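Local coordinates for protein transcription termination factor NusA (Planctomyces limnophilus, PDB 4MTN) that probably takes part in both termination and antitermination of transcription, binding the core RNA polymerase and the nascent RNA, at residues Q324-Y329 with L339-V344; E352-I357 with D374-Y379. All coordinates share one frame; numbering follows the deposited sequence.

Interaction 1. Residues Q324-Y329 with L339-V344; sequences QAVVAY and LAEGLV
Tyr329 OH, the polar side-chain atom best held here, is gripped by a single hydrogen bond, to Ser350 O just before helix 351-355. That bond fixes the far end of the ring, while its near end is packed between the two helices. With CG beside the backbone N and anti to the carbonyl carbon (chi1 -72°), the tyrosine reaches over helix 339-344. Its CB rests on Ala340, CB to CB 3.9 Å, and its CD2 lies 4.1 Å from Leu343 CD1, the leucine crossing the ring obliquely. Alanine suits position 340, where a lone methyl lets the backbones close to 5.3 Å between Val326 CA and Ala340 CA.

Val344 fills the middle. Its branch CG2, beside the backbone N, reaches Ala325 CB at 3.6 Å and Val326 CG2 at 3.7 Å, and also meets Tyr329 CD2, so that one methyl touches three residues. The two valines cross at about a right angle. At the outer border the methylene Glu341 CG packs on Val326 CG1 at 4.0 Å, while the charged carboxylate beyond it suits the exposed position.

The helix axes approach to 8.6 Å and run at 136°, closer to antiparallel than to parallel, as two neighbouring helices of the helix-hairpin-helix domain. The side-chain contacts are apolar and no polar bond is formed between the segments, so cohesion rests on burial and fit, with the tyrosine's polar end satisfied elsewhere.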
ATOM      1  N   GLN A 324     -28.563   7.766 -26.713  1.00 83.03           N
ATOM      2  CA  GLN A 324     -27.727   8.930 -26.979  1.00 81.60           C
ATOM      3  C   GLN A 324     -26.316   8.530 -27.397  1.00 78.07           C
ATOM      4  O   GLN A 324     -25.677   9.223 -28.186  1.00 80.92           O
ATOM      5  CB  GLN A 324     -27.669   9.839 -25.749  1.00 83.69           C
ATOM      6  CG  GLN A 324     -29.009  10.440 -25.363  1.00 90.79           C
ATOM      7  CD  GLN A 324     -28.926  11.293 -24.112  1.00 93.37           C
ATOM      8  OE1 GLN A 324     -27.839  11.566 -23.605  1.00 94.46           O
ATOM      9  NE2 GLN A 324     -30.079  11.717 -23.609  1.00 93.80           N
ATOM     10  N   ALA A 325     -25.837   7.409 -26.867  1.00 72.72           N
ATOM     11  CA  ALA A 325     -24.485   6.941 -27.156  1.00 67.49           C
ATOM     12  C   ALA A 325     -24.333   6.522 -28.617  1.00 70.85           C
ATOM     13  O   ALA A 325     -23.272   6.707 -29.215  1.00 70.91           O
ATOM     14  CB  ALA A 325     -24.116   5.792 -26.235  1.00 60.25           C
ATOM     15  N   VAL A 326     -25.394   5.959 -29.187  1.00 70.93           N
ATOM     16  CA  VAL A 326     -25.380   5.549 -30.588  1.00 69.38           C
ATOM     17  C   VAL A 326     -25.351   6.766 -31.510  1.00 70.98           C
ATOM     18  O   VAL A 326     -24.574   6.815 -32.466  1.00 72.13           O
ATOM     19  CB  VAL A 326     -26.601   4.676 -30.937  1.00 67.01           C
ATOM     20  CG1 VAL A 326     -26.603   4.329 -32.418  1.00 65.00           C
ATOM     21  CG2 VAL A 326     -26.609   3.413 -30.093  1.00 63.05           C
ATOM     22  N   VAL A 327     -26.198   7.746 -31.214  1.00 69.74           N
ATOM     23  CA  VAL A 327     -26.264   8.973 -32.000  1.00 68.65           C
ATOM     24  C   VAL A 327     -24.959   9.758 -31.893  1.00 68.74           C
ATOM     25  O   VAL A 327     -24.481  10.330 -32.874  1.00 67.41           O
ATOM     26  CB  VAL A 327     -27.440   9.867 -31.552  1.00 67.26           C
ATOM     27  CG1 VAL A 327     -27.521  11.119 -32.414  1.00 63.15           C
ATOM     28  CG2 VAL A 327     -28.745   9.092 -31.614  1.00 64.88           C
ATOM     29  N   ALA A 328     -24.379   9.770 -30.697  1.00 67.56           N
ATOM     30  CA  ALA A 328     -23.131  10.484 -30.456  1.00 66.41           C
ATOM     31  C   ALA A 328     -21.970   9.849 -31.214  1.00 65.67           C
ATOM     32  O   ALA A 328     -21.174  10.546 -31.842  1.00 69.19           O
ATOM     33  CB  ALA A 328     -22.828  10.532 -28.966  1.00 56.37           C
ATOM     34  N   TYR A 329     -21.879   8.523 -31.153  1.00 62.28           N
ATOM     35  CA  TYR A 329     -20.798   7.797 -31.813  1.00 57.68           C
ATOM     36  C   TYR A 329     -20.920   7.856 -33.333  1.00 58.21           C
ATOM     37  O   TYR A 329     -19.921   7.778 -34.045  1.00 59.97           O
ATOM     38  CB  TYR A 329     -20.771   6.338 -31.349  1.00 60.02           C
ATOM     39  CG  TYR A 329     -20.274   6.148 -29.934  1.00 58.56           C
ATOM     40  CD1 TYR A 329     -19.553   7.144 -29.289  1.00 53.99           C
ATOM     41  CD2 TYR A 329     -20.523   4.968 -29.244  1.00 62.64           C
ATOM     42  CE1 TYR A 329     -19.095   6.971 -27.996  1.00 53.14           C
ATOM     43  CE2 TYR A 329     -20.070   4.787 -27.950  1.00 63.29           C
ATOM     44  CZ  TYR A 329     -19.357   5.792 -27.332  1.00 62.84           C
ATOM     45  OH  TYR A 329     -18.904   5.614 -26.045  1.00 52.48           O
ATOM     46  N   LEU A 339     -21.458  -0.368 -36.065  1.00 78.53           N
ATOM     47  CA  LEU A 339     -20.314  -0.345 -35.159  1.00 75.50           C
ATOM     48  C   LEU A 339     -20.625   0.467 -33.907  1.00 74.23           C
ATOM     49  O   LEU A 339     -20.191   0.120 -32.808  1.00 72.91           O
ATOM     50  CB  LEU A 339     -19.079   0.224 -35.861  1.00 73.06           C
ATOM     51  CG  LEU A 339     -17.830   0.395 -34.992  1.00 70.83           C
ATOM     52  CD1 LEU A 339     -17.427  -0.930 -34.362  1.00 60.06           C
ATOM     53  CD2 LEU A 339     -16.681   0.980 -35.800  1.00 68.98           C
ATOM     54  N   ALA A 340     -21.379   1.547 -34.083  1.00 76.30           N
ATOM     55  CA  ALA A 340     -21.789   2.387 -32.964  1.00 77.39           C
ATOM     56  C   ALA A 340     -22.651   1.596 -31.988  1.00 80.28           C
ATOM     57  O   ALA A 340     -22.475   1.692 -30.774  1.00 81.14           O
ATOM     58  CB  ALA A 340     -22.536   3.614 -33.462  1.00 79.86           C
ATOM     59  N   GLU A 341     -23.578   0.808 -32.525  1.00 81.13           N
ATOM     60  CA  GLU A 341     -24.438  -0.037 -31.702  1.00 81.01           C
ATOM     61  C   GLU A 341     -23.637  -1.148 -31.030  1.00 80.59           C
ATOM     62  O   GLU A 341     -23.974  -1.588 -29.930  1.00 79.72           O
ATOM     63  CB  GLU A 341     -25.566  -0.638 -32.542  1.00 82.64           C
ATOM     64  CG  GLU A 341     -26.651   0.353 -32.925  1.00 84.63           C
ATOM     65  CD  GLU A 341     -27.730  -0.270 -33.787  1.00 90.43           C
ATOM     66  OE1 GLU A 341     -27.599  -1.463 -34.133  1.00 93.61           O
ATOM     67  OE2 GLU A 341     -28.707   0.432 -34.118  1.00 93.37           O
ATOM     68  N   GLY A 342     -22.579  -1.599 -31.697  1.00 78.13           N
ATOM     69  CA  GLY A 342     -21.716  -2.629 -31.150  1.00 75.57           C
ATOM     70  C   GLY A 342     -20.964  -2.144 -29.926  1.00 72.08           C
ATOM     71  O   GLY A 342     -20.819  -2.873 -28.944  1.00 60.07           O
ATOM     72  N   LEU A 343     -20.486  -0.906 -29.989  1.00 68.27           N
ATOM     73  CA  LEU A 343     -19.769  -0.295 -28.875  1.00 66.25           C
ATOM     74  C   LEU A 343     -20.680  -0.119 -27.667  1.00 64.31           C
ATOM     75  O   LEU A 343     -20.304  -0.439 -26.540  1.00 56.67           O
ATOM     76  CB  LEU A 343     -19.185   1.057 -29.291  1.00 64.94           C
ATOM     77  CG  LEU A 343     -18.048   1.039 -30.313  1.00 64.59           C
ATOM     78  CD1 LEU A 343     -17.795   2.439 -30.846  1.00 61.81           C
ATOM     79  CD2 LEU A 343     -16.785   0.463 -29.693  1.00 55.30           C
ATOM     80  N   VAL A 344     -21.882   0.394 -27.916  1.00 71.88           N
ATOM     81  CA  VAL A 344     -22.857   0.649 -26.862  1.00 76.96           C
ATOM     82  C   VAL A 344     -23.309  -0.652 -26.203  1.00 79.07           C
ATOM     83  O   VAL A 344     -23.508  -0.710 -24.988  1.00 76.90           O
ATOM     84  CB  VAL A 344     -24.085   1.404 -27.413  1.00 81.12           C
ATOM     85  CG1 VAL A 344     -25.102   1.652 -26.317  1.00 83.04           C
ATOM     86  CG2 VAL A 344     -23.654   2.716 -28.039  1.00 81.31           C
TER

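Interaction 2. Residues E352-I357 with D374-Y379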
ATOM      1  N   GLU A 352     -15.404   9.312 -23.254  1.00 65.32           N
ATOM      2  CA  GLU A 352     -14.307   8.938 -22.371  1.00 66.63           C
ATOM      3  C   GLU A 352     -14.049   7.439 -22.460  1.00 61.87           C
ATOM      4  O   GLU A 352     -12.901   6.996 -22.493  1.00 60.08           O
ATOM      5  CB  GLU A 352     -14.614   9.334 -20.923  1.00 74.54           C
ATOM      6  CG  GLU A 352     -14.492  10.823 -20.627  1.00 84.55           C
ATOM      7  CD  GLU A 352     -15.648  11.641 -21.179  1.00 94.77           C
ATOM      8  OE1 GLU A 352     -16.611  11.045 -21.706  1.00 97.13           O
ATOM      9  OE2 GLU A 352     -15.590  12.885 -21.086  1.00 97.19           O
ATOM     10  N   ASP A 353     -15.129   6.666 -22.505  1.00 61.34           N
ATOM     11  CA  ASP A 353     -15.037   5.215 -22.585  1.00 60.85           C
ATOM     12  C   ASP A 353     -14.471   4.775 -23.929  1.00 58.98           C
ATOM     13  O   ASP A 353     -13.756   3.778 -24.017  1.00 59.69           O
ATOM     14  CB  ASP A 353     -16.410   4.576 -22.362  1.00 65.12           C
ATOM     15  CG  ASP A 353     -17.072   5.050 -21.084  1.00 66.72           C
ATOM     16  OD1 ASP A 353     -16.348   5.421 -20.137  1.00 68.00           O
ATOM     17  OD2 ASP A 353     -18.320   5.049 -21.026  1.00 67.73           O
ATOM     18  N   LEU A 354     -14.800   5.523 -24.975  1.00 59.15           N
ATOM     19  CA  LEU A 354     -14.347   5.191 -26.318  1.00 57.63           C
ATOM     20  C   LEU A 354     -12.876   5.545 -26.507  1.00 56.34           C
ATOM     21  O   LEU A 354     -12.154   4.860 -27.229  1.00 53.93           O
ATOM     22  CB  LEU A 354     -15.202   5.909 -27.364  1.00 50.82           C
ATOM     23  CG  LEU A 354     -14.902   5.579 -28.828  1.00 51.44           C
ATOM     24  CD1 LEU A 354     -14.929   4.075 -29.053  1.00 58.68           C
ATOM     25  CD2 LEU A 354     -15.888   6.280 -29.748  1.00 52.10           C
ATOM     26  N   SER A 355     -12.436   6.613 -25.851  1.00 58.43           N
ATOM     27  CA  SER A 355     -11.060   7.078 -25.988  1.00 60.43           C
ATOM     28  C   SER A 355     -10.079   6.127 -25.314  1.00 65.57           C
ATOM     29  O   SER A 355      -8.921   6.028 -25.719  1.00 69.05           O
ATOM     30  CB  SER A 355     -10.910   8.486 -25.407  1.00 59.18           C
ATOM     31  OG  SER A 355     -11.256   8.512 -24.034  1.00 62.39           O
ATOM     32  N   VAL A 356     -10.548   5.429 -24.285  1.00 66.32           N
ATOM     33  CA  VAL A 356      -9.700   4.508 -23.537  1.00 67.89           C
ATOM     34  C   VAL A 356      -9.806   3.077 -24.060  1.00 68.18           C
ATOM     35  O   VAL A 356      -9.224   2.158 -23.483  1.00 69.25           O
ATOM     36  CB  VAL A 356     -10.041   4.521 -22.033  1.00 69.47           C
ATOM     37  CG1 VAL A 356      -9.899   5.925 -21.470  1.00 70.05           C
ATOM     38  CG2 VAL A 356     -11.444   3.984 -21.799  1.00 69.22           C
ATOM     39  N   ILE A 357     -10.555   2.889 -25.144  1.00 67.77           N
ATOM     40  CA  ILE A 357     -10.732   1.562 -25.725  1.00 67.30           C
ATOM     41  C   ILE A 357      -9.398   0.993 -26.202  1.00 73.17           C
ATOM     42  O   ILE A 357      -8.483   1.735 -26.563  1.00 75.74           O
ATOM     43  CB  ILE A 357     -11.731   1.577 -26.908  1.00 64.13           C
ATOM     44  CG1 ILE A 357     -12.315   0.180 -27.139  1.00 61.98           C
ATOM     45  CG2 ILE A 357     -11.073   2.090 -28.183  1.00 62.33           C
ATOM     46  CD1 ILE A 357     -13.276   0.101 -28.305  1.00 60.49           C
ATOM     47  N   ASP A 374      -6.950   4.325 -34.682  1.00 63.04           N
ATOM     48  CA  ASP A 374      -6.308   5.436 -33.987  1.00 61.76           C
ATOM     49  C   ASP A 374      -7.074   6.738 -34.194  1.00 57.64           C
ATOM     50  O   ASP A 374      -7.226   7.533 -33.267  1.00 54.05           O
ATOM     51  CB  ASP A 374      -4.862   5.600 -34.457  1.00 68.97           C
ATOM     52  CG  ASP A 374      -4.017   4.370 -34.184  1.00 77.51           C
ATOM     53  OD1 ASP A 374      -4.316   3.641 -33.214  1.00 77.91           O
ATOM     54  OD2 ASP A 374      -3.052   4.133 -34.940  1.00 81.82           O
ATOM     55  N   VAL A 375      -7.550   6.947 -35.419  1.00 56.31           N
ATOM     56  CA  VAL A 375      -8.306   8.146 -35.765  1.00 53.58           C
ATOM     57  C   VAL A 375      -9.568   8.271 -34.913  1.00 54.52           C
ATOM     58  O   VAL A 375      -9.862   9.343 -34.381  1.00 51.67           O
ATOM     59  CB  VAL A 375      -8.688   8.153 -37.261  1.00 53.49           C
ATOM     60  CG1 VAL A 375      -9.742   9.208 -37.544  1.00 55.73           C
ATOM     61  CG2 VAL A 375      -7.456   8.386 -38.118  1.00 53.94           C
ATOM     62  N   ILE A 376     -10.298   7.168 -34.783  1.00 55.18           N
ATOM     63  CA  ILE A 376     -11.512   7.130 -33.973  1.00 52.40           C
ATOM     64  C   ILE A 376     -11.220   7.496 -32.521  1.00 55.73           C
ATOM     65  O   ILE A 376     -11.947   8.283 -31.909  1.00 51.13           O
ATOM     66  CB  ILE A 376     -12.178   5.740 -34.028  1.00 59.58           C
ATOM     67  CG1 ILE A 376     -12.721   5.471 -35.434  1.00 54.23           C
ATOM     68  CG2 ILE A 376     -13.295   5.632 -32.998  1.00 52.94           C
ATOM     69  CD1 ILE A 376     -13.492   4.175 -35.555  1.00 55.27           C
ATOM     70  N   VAL A 377     -10.146   6.929 -31.979  1.00 51.33           N
ATOM     71  CA  VAL A 377      -9.726   7.217 -30.613  1.00 60.50           C
ATOM     72  C   VAL A 377      -9.436   8.706 -30.434  1.00 60.23           C
ATOM     73  O   VAL A 377      -9.797   9.299 -29.417  1.00 62.13           O
ATOM     74  CB  VAL A 377      -8.481   6.392 -30.223  1.00 59.64           C
ATOM     75  CG1 VAL A 377      -7.957   6.813 -28.858  1.00 50.01           C
ATOM     76  CG2 VAL A 377      -8.808   4.907 -30.234  1.00 51.21           C
ATOM     77  N   GLU A 378      -8.799   9.309 -31.435  1.00 56.69           N
ATOM     78  CA  GLU A 378      -8.478  10.733 -31.389  1.00 59.67           C
ATOM     79  C   GLU A 378      -9.740  11.594 -31.390  1.00 60.91           C
ATOM     80  O   GLU A 378      -9.776  12.656 -30.766  1.00 61.28           O
ATOM     81  CB  GLU A 378      -7.578  11.122 -32.563  1.00 63.16           C
ATOM     82  CG  GLU A 378      -6.175  10.543 -32.484  1.00 68.99           C
ATOM     83  CD  GLU A 378      -5.199  11.244 -33.410  1.00 74.05           C
ATOM     84  OE1 GLU A 378      -5.471  12.399 -33.796  1.00 76.77           O
ATOM     85  OE2 GLU A 378      -4.160  10.641 -33.751  1.00 76.73           O
ATOM     86  N   TYR A 379     -10.772  11.134 -32.094  1.00 58.94           N
ATOM     87  CA  TYR A 379     -12.064  11.813 -32.083  1.00 55.57           C
ATOM     88  C   TYR A 379     -12.673  11.793 -30.689  1.00 53.51           C
ATOM     89  O   TYR A 379     -13.170  12.809 -30.202  1.00 53.56           O
ATOM     90  CB  TYR A 379     -13.029  11.165 -33.076  1.00 51.30           C
ATOM     91  CG  TYR A 379     -12.969  11.743 -34.469  1.00 54.49           C
ATOM     92  CD1 TYR A 379     -13.659  12.905 -34.790  1.00 57.46           C
ATOM     93  CD2 TYR A 379     -12.232  11.123 -35.467  1.00 55.58           C
ATOM     94  CE1 TYR A 379     -13.610  13.435 -36.065  1.00 58.17           C
ATOM     95  CE2 TYR A 379     -12.177  11.644 -36.742  1.00 59.22           C
ATOM     96  CZ  TYR A 379     -12.867  12.800 -37.037  1.00 59.01           C
ATOM     97  OH  TYR A 379     -12.814  13.321 -38.310  1.00 57.47           O
TER
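Apolar contacts carry most of this meeting between the end of helix 351-355 and helix 374-379. Leu354 CD2 lies 4.2 Å from Ile376 CG2; the leucine has CG anti to the backbone N (chi1 -176°), and its longer side chain reaches across with a terminal methyl. Ile357 and Val377 cross obliquely, touching by their CG2 methyls at 4.2 Å. The beta-branched Val377, Ile357 and Ile376 suit this seam, since each offers a methyl close to its own backbone. Val377 also packs by van der Waals contact on the backbone: its CG1, anti to the backbone N, lies against Ser355 O, while its CG2 turns to the isoleucine, so one valine spans the C-terminal turn. Ser355 CA and Val377 CA are 4.8 Å apart, and a small serine fits such a place.

Among polar contacts, Ser355 forms the side-chain hydrogen bond within 352-357. Its OG, with chi1 at 60°, turns back to donate to Glu352 O at 2.7 Å; the donor stands above the carbonyl plane, at a C=O...O angle of 112°. A weak second bond runs to Phe351 O.

Beyond the pair, Leu354 and Ser355 also touch Ala380 of helix 370-399, and Glu352 bonds Ser384 there. Leu362 of helix 359-366 covers both Ile357 and Ile376, Leu343 of helix 337-345 packs on Leu354 and Ile357, and Asp353 forms a salt bridge with Arg278 at the start of strand 278-282.

How the interactions relate
From the N terminus, helix 316-330 leads through a six-residue connection into helix 337-345, and interaction 1 closes that short loop. The chain then passes into helix 351-355, and interaction 2 closes a longer excursion of sixteen residues through helix 359-366 to helix 370-399. The two closures are in series, neither nested nor crossed, yet their centres lie 13 Å apart and they share a core. Leu354 joins them, its CD2 3.7 Å from Tyr329 CE1, and Leu343 CD2 lies 3.8 Å from Ile357 CD1. Together they tie the first hairpin to the long C-terminal helix within the helix-hairpin-helix domain.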